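Local coordinates for protein IRMA (Escherichia coli CFT073, PDB 5EK5) that mimics an interleukin receptor, as a secreted, virulence-associated protein with a fibronectin fold, at the interface of chains A and B. Residues are numbered along the deposited sequence; one frame, centred on the assembly and turned at random. Chains: chain A/B, IRMA.

Contact 1: the interface of chains A and B. Residues chain A 116, 118-119; chain B 13-16, 26, 88.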
loop_
_atom_site.group_PDB
_atom_site.type_symbol
_atom_site.label_atom_id
_atom_site.label_comp_id
_atom_site.label_asym_id
_atom_site.label_seq_id
_atom_site.Cartn_x
_atom_site.Cartn_y
_atom_site.Cartn_z
ATOM N N TYR A 116 -4.357 -1.073 -8.538
ATOM C CA TYR A 116 -5.604 -1.405 -7.867
ATOM C C TYR A 116 -6.029 -0.262 -6.945
ATOM O O TYR A 116 -5.190 0.341 -6.270
ATOM C CB TYR A 116 -5.412 -2.711 -7.089
ATOM C CG TYR A 116 -6.438 -3.013 -6.021
ATOM C CD1 TYR A 116 -7.649 -3.612 -6.342
ATOM C CD2 TYR A 116 -6.176 -2.737 -4.683
ATOM C CE1 TYR A 116 -8.583 -3.901 -5.366
ATOM C CE2 TYR A 116 -7.102 -3.029 -3.700
ATOM C CZ TYR A 116 -8.305 -3.608 -4.048
ATOM O OH TYR A 116 -9.232 -3.895 -3.076
ATOM N N PRO A 118 -7.603 0.640 -3.619
ATOM C CA PRO A 118 -7.924 -0.028 -2.355
ATOM C C PRO A 118 -9.067 0.611 -1.574
ATOM O O PRO A 118 -9.339 1.805 -1.730
ATOM C CB PRO A 118 -6.622 0.097 -1.568
ATOM C CG PRO A 118 -6.053 1.388 -2.035
ATOM C CD PRO A 118 -6.436 1.530 -3.492
ATOM N N LEU A 119 -9.718 -0.189 -0.737
ATOM C CA LEU A 119 -10.646 0.344 0.247
ATOM C C LEU A 119 -9.873 1.250 1.183
ATOM O O LEU A 119 -8.750 0.936 1.568
ATOM C CB LEU A 119 -11.327 -0.768 1.048
ATOM C CG LEU A 119 -12.214 -1.786 0.338
ATOM C CD1 LEU A 119 -12.816 -2.724 1.367
ATOM C CD2 LEU A 119 -13.306 -1.092 -0.461
ATOM N N ASN B 13 -5.731 -2.373 2.509
ATOM C CA ASN B 13 -6.430 -3.269 1.608
ATOM C C ASN B 13 -5.606 -3.477 0.344
ATOM O O ASN B 13 -5.217 -2.513 -0.317
ATOM C CB ASN B 13 -7.810 -2.707 1.271
ATOM C CG ASN B 13 -8.475 -3.440 0.134
ATOM O OD1 ASN B 13 -8.825 -2.842 -0.883
ATOM N ND2 ASN B 13 -8.664 -4.743 0.300
ATOM N N THR B 14 -5.332 -4.735 0.017
ATOM C CA THR B 14 -4.402 -5.058 -1.062
ATOM C C THR B 14 -5.069 -5.684 -2.283
ATOM O O THR B 14 -4.472 -5.727 -3.360
ATOM C CB THR B 14 -3.303 -6.017 -0.576
ATOM O OG1 THR B 14 -3.909 -7.172 0.018
ATOM C CG2 THR B 14 -2.394 -5.326 0.426
ATOM N N ASP B 15 -6.315 -6.122 -2.130
ATOM C CA ASP B 15 -7.029 -6.751 -3.234
ATOM C C ASP B 15 -8.495 -6.999 -2.920
ATOM O O ASP B 15 -8.921 -6.958 -1.767
ATOM C CB ASP B 15 -6.365 -8.091 -3.588
ATOM C CG ASP B 15 -6.674 -8.548 -5.006
ATOM O OD1 ASP B 15 -7.512 -7.909 -5.679
ATOM O OD2 ASP B 15 -6.086 -9.563 -5.439
ATOM N N THR B 16 -9.257 -7.255 -3.975
ATOM C CA THR B 16 -10.656 -7.635 -3.865
ATOM C C THR B 16 -10.849 -8.872 -4.719
ATOM O O THR B 16 -10.550 -8.857 -5.912
ATOM C CB THR B 16 -11.608 -6.517 -4.334
ATOM O OG1 THR B 16 -11.594 -5.440 -3.389
ATOM C CG2 THR B 16 -13.029 -7.045 -4.468
ATOM N N TYR B 26 -12.404 -9.044 0.554
ATOM C CA TYR B 26 -11.432 -7.965 0.635
ATOM C C TYR B 26 -10.217 -8.416 1.428
ATOM O O TYR B 26 -10.321 -8.785 2.597
ATOM C CB TYR B 26 -12.062 -6.716 1.255
ATOM C CG TYR B 26 -13.328 -6.285 0.545
ATOM C CD1 TYR B 26 -13.273 -5.512 -0.608
ATOM C CD2 TYR B 26 -14.577 -6.655 1.027
ATOM C CE1 TYR B 26 -14.424 -5.118 -1.262
ATOM C CE2 TYR B 26 -15.736 -6.267 0.378
ATOM C CZ TYR B 26 -15.652 -5.498 -0.765
ATOM O OH TYR B 26 -16.799 -5.109 -1.415
ATOM N N ALA B 88 -16.822 1.563 -0.211
ATOM C CA ALA B 88 -15.751 2.512 -0.509
ATOM C C ALA B 88 -14.716 2.576 0.615
ATOM O O ALA B 88 -13.518 2.706 0.359
ATOM C CB ALA B 88 -16.331 3.899 -0.770
HETATM O O HOH W 1 -6.154 0.317 2.320
#
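A:Tyr116 of the loop before the last strand of chain A lays its phenol across strand 9-19 of chain B, crossing B:Asn13 at about a right angle. With CG anti to the backbone N (chi1 163°), the ring lies against the strand, and the CA of B:Asp15 sits over one face, 3.9 Å from the centroid of the A:Tyr116 ring. A long, flat residue ending in a hydroxyl suits this place, because one side chain can both cover the backbone and bond beyond it. Its OH gives a hydrogen bond to B:Asn13 OD1 at 2.5 Å. It shares another with B:Thr16 OG1, which lies in the ring plane at the edge. The amide oxygen OD1 of B:Asn13 also accepts the backbone N of A:Leu119 (2.8 Å), so two donors from chain A grip one atom. B:Asn13 ND2 bonds back to B:Asp15 O from above that carbonyl's plane, which, with the two donors at OD1, supports this amide flip. Next to this polar knot, A:Leu119 lays its CD1 methyl over the face of B:Tyr26, 3.4 Å from that ring's CD1. The looser side is reached through water: one molecule links A:Leu119 O with B:Asn13 N, and A:Leu119 CD2 merely lies near the carbonyl of B:Ala88. The site docks the loop of one subunit on the sheet of the other and would contribute to holding the copies together if this assembly is the biological one.

Contact 2: the interface of chains A and B. Residues chain A 13, 88, 114, 118; chain B 114, 116, 118-119.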
loop_
_atom_site.group_PDB
_atom_site.type_symbol
_atom_site.label_atom_id
_atom_site.label_comp_id
_atom_site.label_asym_id
_atom_site.label_seq_id
_atom_site.Cartn_x
_atom_site.Cartn_y
_atom_site.Cartn_z
ATOM N N ASN A 13 1.920 4.027 -4.149
ATOM C CA ASN A 13 1.824 5.371 -3.602
ATOM C C ASN A 13 1.352 5.284 -2.157
ATOM O O ASN A 13 0.323 4.669 -1.878
ATOM C CB ASN A 13 0.876 6.222 -4.447
ATOM C CG ASN A 13 0.512 7.523 -3.777
ATOM O OD1 ASN A 13 -0.661 7.816 -3.563
ATOM N ND2 ASN A 13 1.521 8.310 -3.427
ATOM N N ALA A 88 -5.602 11.057 -10.522
ATOM C CA ALA A 88 -6.202 9.841 -9.993
ATOM C C ALA A 88 -5.221 8.688 -10.097
ATOM O O ALA A 88 -5.116 7.852 -9.203
ATOM C CB ALA A 88 -7.495 9.516 -10.738
ATOM N N GLN A 114 1.168 -0.972 -8.038
ATOM C CA GLN A 114 -0.161 -1.120 -7.455
ATOM C C GLN A 114 -1.212 -0.581 -8.418
ATOM O O GLN A 114 -1.575 0.599 -8.372
ATOM C CB GLN A 114 -0.281 -0.401 -6.110
ATOM C CG GLN A 114 -1.498 -0.855 -5.299
ATOM C CD GLN A 114 -1.678 -0.085 -3.998
ATOM O OE1 GLN A 114 -1.155 1.018 -3.836
ATOM N NE2 GLN A 114 -2.425 -0.666 -3.066
ATOM N N PRO A 118 -7.603 0.640 -3.619
ATOM C CA PRO A 118 -7.924 -0.028 -2.355
ATOM C C PRO A 118 -9.067 0.611 -1.574
ATOM O O PRO A 118 -9.339 1.805 -1.730
ATOM C CB PRO A 118 -6.622 0.097 -1.568
ATOM C CG PRO A 118 -6.053 1.388 -2.035
ATOM C CD PRO A 118 -6.436 1.530 -3.492
ATOM N N GLN B 114 -4.493 2.621 6.284
ATOM C CA GLN B 114 -4.413 3.415 5.065
ATOM C C GLN B 114 -5.675 4.258 4.900
ATOM O O GLN B 114 -6.628 3.827 4.247
ATOM C CB GLN B 114 -4.202 2.517 3.843
ATOM C CG GLN B 114 -3.714 3.281 2.628
ATOM C CD GLN B 114 -3.511 2.424 1.395
ATOM O OE1 GLN B 114 -4.101 1.354 1.254
ATOM N NE2 GLN B 114 -2.642 2.885 0.502
ATOM N N TYR B 116 -6.272 7.000 3.186
ATOM C CA TYR B 116 -6.068 7.919 2.077
ATOM C C TYR B 116 -6.273 7.154 0.786
ATOM O O TYR B 116 -5.962 5.967 0.720
ATOM C CB TYR B 116 -4.673 8.550 2.119
ATOM C CG TYR B 116 -3.569 7.527 2.140
ATOM C CD1 TYR B 116 -3.070 6.989 0.958
ATOM C CD2 TYR B 116 -3.036 7.084 3.341
ATOM C CE1 TYR B 116 -2.074 6.045 0.975
ATOM C CE2 TYR B 116 -2.034 6.145 3.370
ATOM C CZ TYR B 116 -1.564 5.621 2.185
ATOM O OH TYR B 116 -0.558 4.682 2.213
ATOM N N PRO B 118 -4.869 6.291 -2.494
ATOM C CA PRO B 118 -3.568 6.392 -3.151
ATOM C C PRO B 118 -3.724 6.482 -4.657
ATOM O O PRO B 118 -4.740 6.048 -5.201
ATOM C CB PRO B 118 -2.877 5.093 -2.752
ATOM C CG PRO B 118 -3.988 4.128 -2.647
ATOM C CD PRO B 118 -5.191 4.900 -2.140
ATOM N N LEU B 119 -2.724 7.052 -5.317
ATOM C CA LEU B 119 -2.664 7.018 -6.765
ATOM C C LEU B 119 -2.562 5.583 -7.246
ATOM O O LEU B 119 -1.820 4.779 -6.682
ATOM C CB LEU B 119 -1.471 7.830 -7.272
ATOM C CG LEU B 119 -1.477 9.320 -6.929
ATOM C CD1 LEU B 119 -0.277 10.012 -7.554
ATOM C CD2 LEU B 119 -2.778 9.967 -7.383
HETATM O O HOH W 2 -0.414 3.070 -5.165
HETATM O O HOH W 3 -0.733 2.043 -1.378
HETATM O O HOH W 4 -3.059 -0.347 -0.208
#
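B:Pro118 and A:Pro118 face each other near the two-fold axis, in the central, water-bridged seam where the two copies meet in the deposited assembly; it may serve dimerisation. Along B:Pro118, CB comes first: it rests 3.3 Å from the backbone O of A:Asn13. At the far point of the ring, CG meets the CG of A:Pro118 at 3.5 Å, tighter than ordinary van der Waals contact. CD, where the ring turns back to its own nitrogen, is 3.6 Å from the same A:Pro118 CG. Proline suits a symmetric meeting like this, being rigid, compact and apolar, with no amide hydrogen left to satisfy. Beside it, B:Leu119 gives its backbone N–H to A:Asn13 OD1, from a position tilted 28° from the carbonyl plane. Around this apolar centre the glutamines spread a water network. A:Gln114 OE1 binds two waters, one shared with A:Asn13 N and B:Leu119 O, the other with A:Asn13 O and B:Gln114 NE2. Long, extended amides suit the role, since each can donate and accept at once. B:Tyr116 adopts a different rotamer (chi1 56°) from its counterpart in chain A, and its ring lies under the CG of B:Gln114. A third water joins A:Gln114 NE2 to B:Gln114 OE1, lying 2.5 Å from that OE1.

Contact 3: the interface of chains A and B. Residues chain A 121-123; chain B 90-92, 115.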
loop_
_atom_site.group_PDB
_atom_site.type_symbol
_atom_site.label_atom_id
_atom_site.label_comp_id
_atom_site.label_asym_id
_atom_site.label_seq_id
_atom_site.Cartn_x
_atom_site.Cartn_y
_atom_site.Cartn_z
ATOM N N ILE A 121 -9.246 2.771 4.845
ATOM C CA ILE A 121 -9.425 2.251 6.196
ATOM C C ILE A 121 -9.290 3.355 7.234
ATOM O O ILE A 121 -8.296 4.081 7.241
ATOM C CB ILE A 121 -8.401 1.153 6.529
ATOM C CG1 ILE A 121 -8.437 0.035 5.491
ATOM C CG2 ILE A 121 -8.641 0.597 7.929
ATOM C CD1 ILE A 121 -7.339 -0.979 5.689
ATOM N N THR A 122 -10.279 3.468 8.115
ATOM C CA THR A 122 -10.212 4.410 9.230
ATOM C C THR A 122 -10.304 3.676 10.562
ATOM O O THR A 122 -10.620 2.489 10.607
ATOM C CB THR A 122 -11.334 5.465 9.164
ATOM O OG1 THR A 122 -12.610 4.812 9.155
ATOM C CG2 THR A 122 -11.202 6.312 7.916
ATOM N N VAL A 123 -10.019 4.389 11.647
ATOM C CA VAL A 123 -10.077 3.811 12.983
ATOM C C VAL A 123 -10.892 4.687 13.929
ATOM O O VAL A 123 -11.947 4.279 14.416
ATOM C CB VAL A 123 -8.666 3.601 13.570
ATOM C CG1 VAL A 123 -8.751 3.206 15.033
ATOM C CG2 VAL A 123 -7.908 2.550 12.770
ATOM N N THR B 90 -13.752 1.252 4.979
ATOM C CA THR B 90 -14.024 0.406 6.136
ATOM C C THR B 90 -13.474 1.073 7.390
ATOM O O THR B 90 -12.418 1.701 7.354
ATOM C CB THR B 90 -13.403 -1.005 5.997
ATOM O OG1 THR B 90 -11.982 -0.899 5.832
ATOM C CG2 THR B 90 -13.994 -1.743 4.810
ATOM N N GLU B 91 -14.194 0.948 8.499
ATOM C CA GLU B 91 -13.723 1.514 9.755
ATOM C C GLU B 91 -13.581 0.433 10.816
ATOM O O GLU B 91 -14.530 -0.296 11.108
ATOM C CB GLU B 91 -14.666 2.616 10.243
ATOM C CG GLU B 91 -14.320 3.153 11.620
ATOM C CD GLU B 91 -14.984 4.485 11.913
ATOM O OE1 GLU B 91 -14.746 5.449 11.155
ATOM O OE2 GLU B 91 -15.742 4.569 12.902
ATOM N N ILE B 92 -12.386 0.335 11.385
ATOM C CA ILE B 92 -12.124 -0.611 12.456
ATOM C C ILE B 92 -12.728 -0.069 13.740
ATOM O O ILE B 92 -12.354 1.011 14.196
ATOM C CB ILE B 92 -10.618 -0.860 12.649
ATOM C CG1 ILE B 92 -9.980 -1.314 11.335
ATOM C CG2 ILE B 92 -10.385 -1.883 13.754
ATOM C CD1 ILE B 92 -8.472 -1.428 11.393
ATOM N N ASP B 115 -5.679 5.453 5.491
ATOM C CA ASP B 115 -6.850 6.329 5.437
ATOM C C ASP B 115 -6.724 7.403 4.364
ATOM O O ASP B 115 -7.031 8.571 4.600
ATOM C CB ASP B 115 -7.084 7.003 6.790
ATOM C CG ASP B 115 -5.842 7.688 7.319
ATOM O OD1 ASP B 115 -4.763 7.520 6.711
ATOM O OD2 ASP B 115 -5.943 8.402 8.339
#
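A:Thr122 lies in register with B:Glu91 in a parallel pairing that adds strand 120-122 of one fibronectin-fold subunit to strand 89-99 of the other. The backbone of A:Thr122 clasps that of chain B on both sides of B:Glu91. Its N donates to B:Thr90 O at 2.9 Å, nearly along the C=O axis, and its O accepts the N of B:Ile92. The side chains of A:Thr122 and B:Glu91 cross obliquely. In the threonine, OG1 is flanked by the backbone N and C (chi1 58°), which turns the hydroxyl toward chain B. B:Glu91 runs out extended with CG anti to its N (chi1 174°), bringing the carboxylate OE1 alongside. A:Thr122 OG1 donates to B:Glu91 OE1 at 3.0 Å, on the lone pair pointing away from the other carboxylate oxygen. A short beta-branched alcohol paired with a long acid thus spans the gap between neighbouring strands. One residue back, A:Ile121 and B:Thr90 run parallel in the same direction, with the CG1 of the isoleucine 3.7 Å from the threonine OG1. B:Ile92 slants across A:Ile121, its CD1 methyl 4.0 Å from A:Ile121 CG2; beta-branched aliphatic chains favour the extended backbone and give the pair an apolar patch. From the opposite edge of the added strand, the CB of B:Asp115 approaches the backbone O of A:Ile121 to 3.2 Å.

Contact 1 and contact 2 have C-alpha centres about 10 Å apart and share A:Pro118; contact 3 is about 12 Å from contact 1 and 14 Å from contact 2. One stretch of chain A runs from 114 in contact 2, through 116, 118 and 119 in contact 1, into strand 120-122 in contact 3. Asn13 of strand 9-19 and Ala88 recur, from chain B in contact 1 and chain A in contact 2. On chain B, 114 and 116 belong to contact 2, 115 to contact 3. Most contacts repeat by two-fold symmetry, but Tyr116 changes pose. This exchange is consistent with a biological dimer, though the structure alone does not show it.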